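Local coordinates for CBS domain-containing protein CBSX1, chloroplastic (PDB 4GQW) that probably regulates chloroplast thioredoxins through its pair of CBS domains, at residues Val19-Thr24 with Pro42-Asp47; Pro93-Val98 with Arg118-Asp123. All coordinates share one frame; numbering follows the deposited sequence.

Contact 1. Residues Val19-Thr24 with Pro42-Asp47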
ATOM      1  N   VAL A  19       5.724 -12.128  -7.483  1.00 97.01           N
ATOM      2  CA  VAL A  19       5.648 -11.630  -8.848  1.00 92.84           C
ATOM      3  C   VAL A  19       4.499 -12.242  -9.631  1.00100.60           C
ATOM      4  O   VAL A  19       3.715 -13.027  -9.104  1.00 99.22           O
ATOM      5  CB  VAL A  19       6.954 -11.889  -9.615  1.00 92.78           C
ATOM      6  CG1 VAL A  19       8.108 -11.155  -8.952  1.00 87.29           C
ATOM      7  CG2 VAL A  19       7.234 -13.384  -9.695  1.00 97.21           C
ATOM      8  N   VAL A  20       4.420 -11.877 -10.903  1.00105.88           N
ATOM      9  CA  VAL A  20       3.359 -12.337 -11.781  1.00108.99           C
ATOM     10  C   VAL A  20       3.877 -12.285 -13.217  1.00110.44           C
ATOM     11  O   VAL A  20       4.731 -11.467 -13.538  1.00110.95           O
ATOM     12  CB  VAL A  20       2.084 -11.475 -11.586  1.00102.95           C
ATOM     13  CG1 VAL A  20       1.497 -11.023 -12.909  1.00106.11           C
ATOM     14  CG2 VAL A  20       1.054 -12.228 -10.760  1.00 97.67           C
ATOM     15  N   LYS A  21       3.396 -13.182 -14.070  1.00100.05           N
ATOM     16  CA  LYS A  21       3.831 -13.212 -15.462  1.00106.43           C
ATOM     17  C   LYS A  21       2.737 -12.634 -16.353  1.00102.67           C
ATOM     18  O   LYS A  21       1.595 -12.524 -15.925  1.00103.91           O
ATOM     19  CB  LYS A  21       4.179 -14.646 -15.863  1.00101.46           C
ATOM     20  CG  LYS A  21       5.103 -15.300 -14.855  1.00109.98           C
ATOM     21  CD  LYS A  21       5.741 -16.576 -15.363  1.00116.50           C
ATOM     22  CE  LYS A  21       6.643 -17.154 -14.287  1.00112.02           C
ATOM     23  NZ  LYS A  21       7.400 -18.348 -14.736  1.00114.81           N
ATOM     24  N   PRO A  22       3.080 -12.239 -17.590  1.00110.42           N
ATOM     25  CA  PRO A  22       2.037 -11.707 -18.476  1.00108.43           C
ATOM     26  C   PRO A  22       0.984 -12.758 -18.819  1.00122.03           C
ATOM     27  O   PRO A  22      -0.098 -12.414 -19.293  1.00121.89           O
ATOM     28  CB  PRO A  22       2.811 -11.327 -19.743  1.00111.16           C
ATOM     29  CG  PRO A  22       4.209 -11.162 -19.304  1.00114.06           C
ATOM     30  CD  PRO A  22       4.416 -12.145 -18.201  1.00107.56           C
ATOM     31  N   THR A  23       1.305 -14.026 -18.591  1.00123.04           N
ATOM     32  CA  THR A  23       0.384 -15.112 -18.888  1.00120.09           C
ATOM     33  C   THR A  23      -0.620 -15.259 -17.757  1.00123.32           C
ATOM     34  O   THR A  23      -1.659 -15.899 -17.914  1.00122.91           O
ATOM     35  CB  THR A  23       1.137 -16.438 -19.063  1.00114.76           C
ATOM     36  OG1 THR A  23       1.711 -16.831 -17.810  1.00102.00           O
ATOM     37  CG2 THR A  23       2.239 -16.275 -20.091  1.00120.23           C
ATOM     38  N   THR A  24      -0.294 -14.661 -16.615  1.00111.06           N
ATOM     39  CA  THR A  24      -1.143 -14.734 -15.434  1.00100.80           C
ATOM     40  C   THR A  24      -2.496 -14.089 -15.707  1.00104.63           C
ATOM     41  O   THR A  24      -2.576 -13.038 -16.348  1.00104.12           O
ATOM     42  CB  THR A  24      -0.474 -14.041 -14.227  1.00 99.23           C
ATOM     43  OG1 THR A  24       0.870 -14.518 -14.088  1.00 99.92           O
ATOM     44  CG2 THR A  24      -1.238 -14.317 -12.951  1.00 93.80           C
ATOM     45  N   PRO A  42       5.491  -6.687  -9.630  1.00 91.77           N
ATOM     46  CA  PRO A  42       6.255  -6.577 -10.869  1.00 89.69           C
ATOM     47  C   PRO A  42       5.937  -7.755 -11.770  1.00 84.94           C
ATOM     48  O   PRO A  42       5.625  -8.841 -11.283  1.00 87.44           O
ATOM     49  CB  PRO A  42       7.703  -6.659 -10.389  1.00 90.82           C
ATOM     50  CG  PRO A  42       7.627  -7.457  -9.148  1.00 96.26           C
ATOM     51  CD  PRO A  42       6.350  -7.041  -8.488  1.00 95.00           C
ATOM     52  N   VAL A  43       6.005  -7.534 -13.074  1.00 90.22           N
ATOM     53  CA  VAL A  43       5.726  -8.578 -14.040  1.00 89.04           C
ATOM     54  C   VAL A  43       7.004  -8.983 -14.754  1.00 93.94           C
ATOM     55  O   VAL A  43       7.690  -8.145 -15.350  1.00 96.06           O
ATOM     56  CB  VAL A  43       4.688  -8.128 -15.072  1.00 88.17           C
ATOM     57  CG1 VAL A  43       4.195  -9.320 -15.873  1.00 96.23           C
ATOM     58  CG2 VAL A  43       3.530  -7.447 -14.377  1.00 78.65           C
ATOM     59  N   ILE A  44       7.319 -10.272 -14.674  1.00103.09           N
ATOM     60  CA  ILE A  44       8.510 -10.828 -15.295  1.00 95.99           C
ATOM     61  C   ILE A  44       8.141 -11.831 -16.372  1.00 98.81           C
ATOM     62  O   ILE A  44       7.016 -12.329 -16.417  1.00103.23           O
ATOM     63  CB  ILE A  44       9.364 -11.588 -14.275  1.00102.72           C
ATOM     64  CG1 ILE A  44       8.561 -12.758 -13.702  1.00 95.44           C
ATOM     65  CG2 ILE A  44       9.832 -10.656 -13.177  1.00 95.04           C
ATOM     66  CD1 ILE A  44       9.342 -13.656 -12.786  1.00 99.04           C
ATOM     67  N   ASP A  45       9.104 -12.139 -17.232  1.00 92.02           N
ATOM     68  CA  ASP A  45       8.930 -13.209 -18.199  1.00102.02           C
ATOM     69  C   ASP A  45       9.430 -14.529 -17.620  1.00105.42           C
ATOM     70  O   ASP A  45       9.591 -14.662 -16.408  1.00 91.59           O
ATOM     71  CB  ASP A  45       9.605 -12.880 -19.539  1.00106.45           C
ATOM     72  CG  ASP A  45      11.105 -12.672 -19.421  1.00109.64           C
ATOM     73  OD1 ASP A  45      11.722 -12.312 -20.446  1.00112.87           O
ATOM     74  OD2 ASP A  45      11.676 -12.861 -18.328  1.00107.03           O
ATOM     75  N   GLU A  46       9.669 -15.506 -18.485  1.00101.12           N
ATOM     76  CA  GLU A  46      10.074 -16.830 -18.033  1.00101.22           C
ATOM     77  C   GLU A  46      11.558 -16.863 -17.676  1.00112.84           C
ATOM     78  O   GLU A  46      12.012 -17.735 -16.934  1.00104.53           O
ATOM     79  CB  GLU A  46       9.752 -17.877 -19.101  1.00111.49           C
ATOM     80  CG  GLU A  46       8.327 -17.805 -19.642  1.00112.20           C
ATOM     81  CD  GLU A  46       7.276 -18.051 -18.581  1.00112.46           C
ATOM     82  OE1 GLU A  46       7.583 -18.721 -17.573  1.00117.75           O
ATOM     83  OE2 GLU A  46       6.135 -17.574 -18.754  1.00109.20           O
ATOM     84  N   ASP A  47      12.303 -15.897 -18.202  1.00122.12           N
ATOM     85  CA  ASP A  47      13.728 -15.778 -17.914  1.00126.51           C
ATOM     86  C   ASP A  47      13.963 -14.820 -16.749  1.00116.96           C
ATOM     87  O   ASP A  47      15.073 -14.322 -16.558  1.00113.36           O
ATOM     88  CB  ASP A  47      14.485 -15.312 -19.159  1.00123.71           C
ATOM     89  CG  ASP A  47      14.364 -16.288 -20.313  1.00130.31           C
ATOM     90  OD1 ASP A  47      14.146 -15.839 -21.457  1.00135.46           O
ATOM     91  OD2 ASP A  47      14.488 -17.508 -20.074  1.00130.06           O
TER
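V19 lies against P42 and I44 of strand 40-44, one methyl to each. Its CG1 meets the ring of P42 at CG, 3.7 Å away, while CG2 reaches CD1 of I44. V19 crosses both the P42 and the I44 side chains at about a right angle, so its forked tip sits over the edge of the strand between ring and isoleucine end. One residue on, the backbones join: V20 N gives a bent bond to P42 O (138° at the hydrogen), and V20 O takes I44 N at 3.1 Å, with the CA-H of V43 closing on the same oxygen. This single bridge fastens the loop before helix 26-35 to the edge of the first CBS domain's sheet.

V43 supplies the next bump. Its CG1 is anti to the backbone N (chi1 -168°), which carries it against the turn 21-24, 3.2 Å from V20 O and 3.7 Å from P22 CD. The proline ring closes over that methyl, and its CD also rests 3.2 Å from I44 O. Behind the contact, V51 and V87 touch V43 and continue the apolar layer.

At the outer end K21 stretches out beyond CG, and E46 swings across it. K21 NZ meets E46 OE1 at 2.9 Å, on the syn side but 34° out of the carboxylate plane, and K21 CD lies beside both carboxylate oxygens. An alanine in place of K21 would probably leave E46 without its charged mate and free to turn.

The chemistry thus grades from backbone pairing and methyl packing at the inner end to a salt bridge at the solvent-facing end, where E46 is exposed and solvent probably screens the charges.

Contact 2. Residues Pro93-Val98 with Arg118-Asp123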
ATOM      1  N   PRO A  93       4.011  -1.389 -18.703  1.00126.10           N
ATOM      2  CA  PRO A  93       5.265  -1.951 -19.201  1.00134.98           C
ATOM      3  C   PRO A  93       6.454  -1.049 -18.915  1.00128.05           C
ATOM      4  O   PRO A  93       6.304   0.174 -18.857  1.00105.86           O
ATOM      5  CB  PRO A  93       5.025  -2.049 -20.717  1.00138.44           C
ATOM      6  CG  PRO A  93       3.531  -1.886 -20.895  1.00137.27           C
ATOM      7  CD  PRO A  93       3.137  -0.956 -19.802  1.00130.56           C
ATOM      8  N   ALA A  94       7.617  -1.670 -18.730  1.00154.03           N
ATOM      9  CA  ALA A  94       8.889  -0.969 -18.577  1.00152.58           C
ATOM     10  C   ALA A  94       8.842   0.203 -17.601  1.00148.74           C
ATOM     11  O   ALA A  94       8.874   1.360 -18.011  1.00155.97           O
ATOM     12  CB  ALA A  94       9.394  -0.506 -19.931  1.00154.86           C
ATOM     13  N   PRO A  95       8.771  -0.097 -16.300  1.00120.67           N
ATOM     14  CA  PRO A  95       8.773   0.939 -15.268  1.00123.98           C
ATOM     15  C   PRO A  95      10.167   1.518 -15.067  1.00133.53           C
ATOM     16  O   PRO A  95      11.108   1.115 -15.749  1.00138.67           O
ATOM     17  CB  PRO A  95       8.368   0.165 -14.018  1.00121.51           C
ATOM     18  CG  PRO A  95       8.913  -1.189 -14.252  1.00125.36           C
ATOM     19  CD  PRO A  95       8.713  -1.448 -15.718  1.00124.35           C
ATOM     20  N   LEU A  96      10.285   2.452 -14.129  1.00151.19           N
ATOM     21  CA  LEU A  96      11.571   3.030 -13.762  1.00 93.27           C
ATOM     22  C   LEU A  96      12.307   2.099 -12.814  1.00 85.88           C
ATOM     23  O   LEU A  96      11.717   1.561 -11.883  1.00 94.14           O
ATOM     24  CB  LEU A  96      11.356   4.384 -13.109  1.00 87.94           C
ATOM     25  CG  LEU A  96      10.386   5.236 -13.923  1.00 92.18           C
ATOM     26  CD1 LEU A  96      10.069   6.516 -13.179  1.00 98.64           C
ATOM     27  CD2 LEU A  96      10.980   5.530 -15.279  1.00 72.03           C
ATOM     28  N   VAL A  97      13.601   1.915 -13.055  1.00102.45           N
ATOM     29  CA  VAL A  97      14.340   0.821 -12.435  1.00 97.17           C
ATOM     30  C   VAL A  97      15.629   1.280 -11.755  1.00 97.55           C
ATOM     31  O   VAL A  97      16.267   2.236 -12.196  1.00 86.70           O
ATOM     32  CB  VAL A  97      14.691  -0.251 -13.497  1.00 85.74           C
ATOM     33  CG1 VAL A  97      15.311  -1.465 -12.853  1.00 90.70           C
ATOM     34  CG2 VAL A  97      13.453  -0.660 -14.276  1.00 79.15           C
ATOM     35  N   VAL A  98      15.996   0.594 -10.673  1.00 98.55           N
ATOM     36  CA  VAL A  98      17.304   0.772 -10.047  1.00 93.97           C
ATOM     37  C   VAL A  98      18.082  -0.548 -10.006  1.00 97.01           C
ATOM     38  O   VAL A  98      17.529  -1.615 -10.293  1.00102.19           O
ATOM     39  CB  VAL A  98      17.175   1.326  -8.618  1.00 89.73           C
ATOM     40  CG1 VAL A  98      16.285   2.559  -8.610  1.00 83.20           C
ATOM     41  CG2 VAL A  98      16.613   0.268  -7.691  1.00 85.12           C
ATOM     42  N   ARG A 118       7.382   2.394  -4.901  1.00 97.88           N
ATOM     43  CA  ARG A 118       8.104   1.163  -5.202  1.00 98.36           C
ATOM     44  C   ARG A 118       8.960   1.279  -6.455  1.00 97.02           C
ATOM     45  O   ARG A 118       8.489   1.710  -7.506  1.00105.49           O
ATOM     46  CB  ARG A 118       7.128  -0.001  -5.373  1.00 98.89           C
ATOM     47  CG  ARG A 118       6.116  -0.143  -4.251  1.00114.44           C
ATOM     48  CD  ARG A 118       5.277  -1.393  -4.432  1.00125.20           C
ATOM     49  NE  ARG A 118       3.856  -1.087  -4.583  1.00132.75           N
ATOM     50  CZ  ARG A 118       3.057  -1.682  -5.462  1.00135.75           C
ATOM     51  NH1 ARG A 118       3.539  -2.611  -6.275  1.00133.12           N
ATOM     52  NH2 ARG A 118       1.777  -1.347  -5.534  1.00138.33           N
ATOM     53  N   LEU A 119      10.218   0.872  -6.337  1.00 88.63           N
ATOM     54  CA  LEU A 119      11.119   0.818  -7.477  1.00 85.03           C
ATOM     55  C   LEU A 119      11.700  -0.578  -7.635  1.00 87.60           C
ATOM     56  O   LEU A 119      12.296  -1.114  -6.708  1.00 92.63           O
ATOM     57  CB  LEU A 119      12.259   1.824  -7.315  1.00 89.00           C
ATOM     58  CG  LEU A 119      11.923   3.310  -7.433  1.00 88.71           C
ATOM     59  CD1 LEU A 119      13.190   4.128  -7.278  1.00 81.40           C
ATOM     60  CD2 LEU A 119      11.266   3.590  -8.768  1.00 85.18           C
ATOM     61  N   PRO A 120      11.519  -1.179  -8.816  1.00 99.99           N
ATOM     62  CA  PRO A 120      12.093  -2.496  -9.108  1.00104.47           C
ATOM     63  C   PRO A 120      13.619  -2.470  -9.176  1.00 93.75           C
ATOM     64  O   PRO A 120      14.217  -1.516  -9.686  1.00 91.59           O
ATOM     65  CB  PRO A 120      11.494  -2.844 -10.477  1.00108.29           C
ATOM     66  CG  PRO A 120      11.105  -1.535 -11.064  1.00108.39           C
ATOM     67  CD  PRO A 120      10.669  -0.694  -9.912  1.00103.06           C
ATOM     68  N   VAL A 121      14.236  -3.523  -8.653  1.00 87.54           N
ATOM     69  CA  VAL A 121      15.686  -3.636  -8.616  1.00 82.16           C
ATOM     70  C   VAL A 121      16.138  -4.790  -9.491  1.00 94.77           C
ATOM     71  O   VAL A 121      15.785  -5.947  -9.241  1.00 95.32           O
ATOM     72  CB  VAL A 121      16.200  -3.888  -7.190  1.00 86.65           C
ATOM     73  CG1 VAL A 121      17.713  -3.794  -7.159  1.00 91.32           C
ATOM     74  CG2 VAL A 121      15.590  -2.889  -6.227  1.00 78.67           C
ATOM     75  N   VAL A 122      16.923  -4.472 -10.514  1.00 92.66           N
ATOM     76  CA  VAL A 122      17.430  -5.499 -11.411  1.00 98.42           C
ATOM     77  C   VAL A 122      18.941  -5.647 -11.311  1.00106.33           C
ATOM     78  O   VAL A 122      19.604  -4.913 -10.579  1.00103.62           O
ATOM     79  CB  VAL A 122      17.048  -5.219 -12.875  1.00101.24           C
ATOM     80  CG1 VAL A 122      15.544  -5.040 -13.005  1.00 92.19           C
ATOM     81  CG2 VAL A 122      17.788  -3.999 -13.393  1.00 90.33           C
ATOM     82  N   ASP A 123      19.480  -6.611 -12.049  1.00109.61           N
ATOM     83  CA  ASP A 123      20.919  -6.825 -12.079  1.00110.38           C
ATOM     84  C   ASP A 123      21.516  -6.404 -13.415  1.00118.44           C
ATOM     85  O   ASP A 123      20.884  -5.694 -14.192  1.00122.64           O
ATOM     86  CB  ASP A 123      21.275  -8.282 -11.746  1.00114.01           C
ATOM     87  CG  ASP A 123      20.657  -9.289 -12.707  1.00116.86           C
ATOM     88  OD1 ASP A 123      20.252  -8.913 -13.827  1.00116.62           O
ATOM     89  OD2 ASP A 123      20.595 -10.481 -12.340  1.00128.86           O
TER
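V98 pairs with V121 as neighbours in parallel strands, the bridge by which short strand 98-99 joins the edge of the mixed sheet in the second CBS domain. The link from one strand to the other passes through helix 104-113, a beta-alpha-beta crossover. Two backbone bonds hold the pair: V98 N to P120 O is nearly straight (172° at the hydrogen), and V122 N returns to V98 O at 2.9 Å.

V98 is the buried centre of the contact. Its methyls part company: CG1, anti to the carbonyl carbon (chi1 -51°), crosses to L119 CD1 at 3.7 Å, whereas CG2 meets CG2 of V121. V97 turns to another side and puts CG1 3.6 Å from V122 CG2, with CG2 near P120 CG. Earlier in the segment, P95 and P120 touch ring to ring through their CG atoms, 3.9 Å apart.

A second shell sets these groups in place. I132 of strand 128-133 touches V98, L119 and V121, and I110 and L111 of helix 104-113 back L119. V7 covers V98 and V121 from the N-terminal part of the chain. From the first CBS domain, L50 reaches P95, V97 and P120.

P120 has no backbone N-H to offer the incoming segment; instead its ring carbon CD lies 3.2 Å from L96 O.

Overall arrangement
Contact 1 closes before contact 2 opens along the chain, the first in the N-terminal CBS domain and the second in the C-terminal one. Each joins the segment leading into a helix, or into a short strand ahead of one, to the strand after that helix: 26-35 lies between the segments of contact 1, 104-113 between those of contact 2. Their centres are 14 Å apart and their nearest atoms about 5 Å, without touching. Neighbouring strands bridge them: L50 of strand 50-55 meets P42 and P120, and L128 and I131 of strand 128-133 meet P42. The two domains therefore pack sheet to sheet, as expected of a CBS pair.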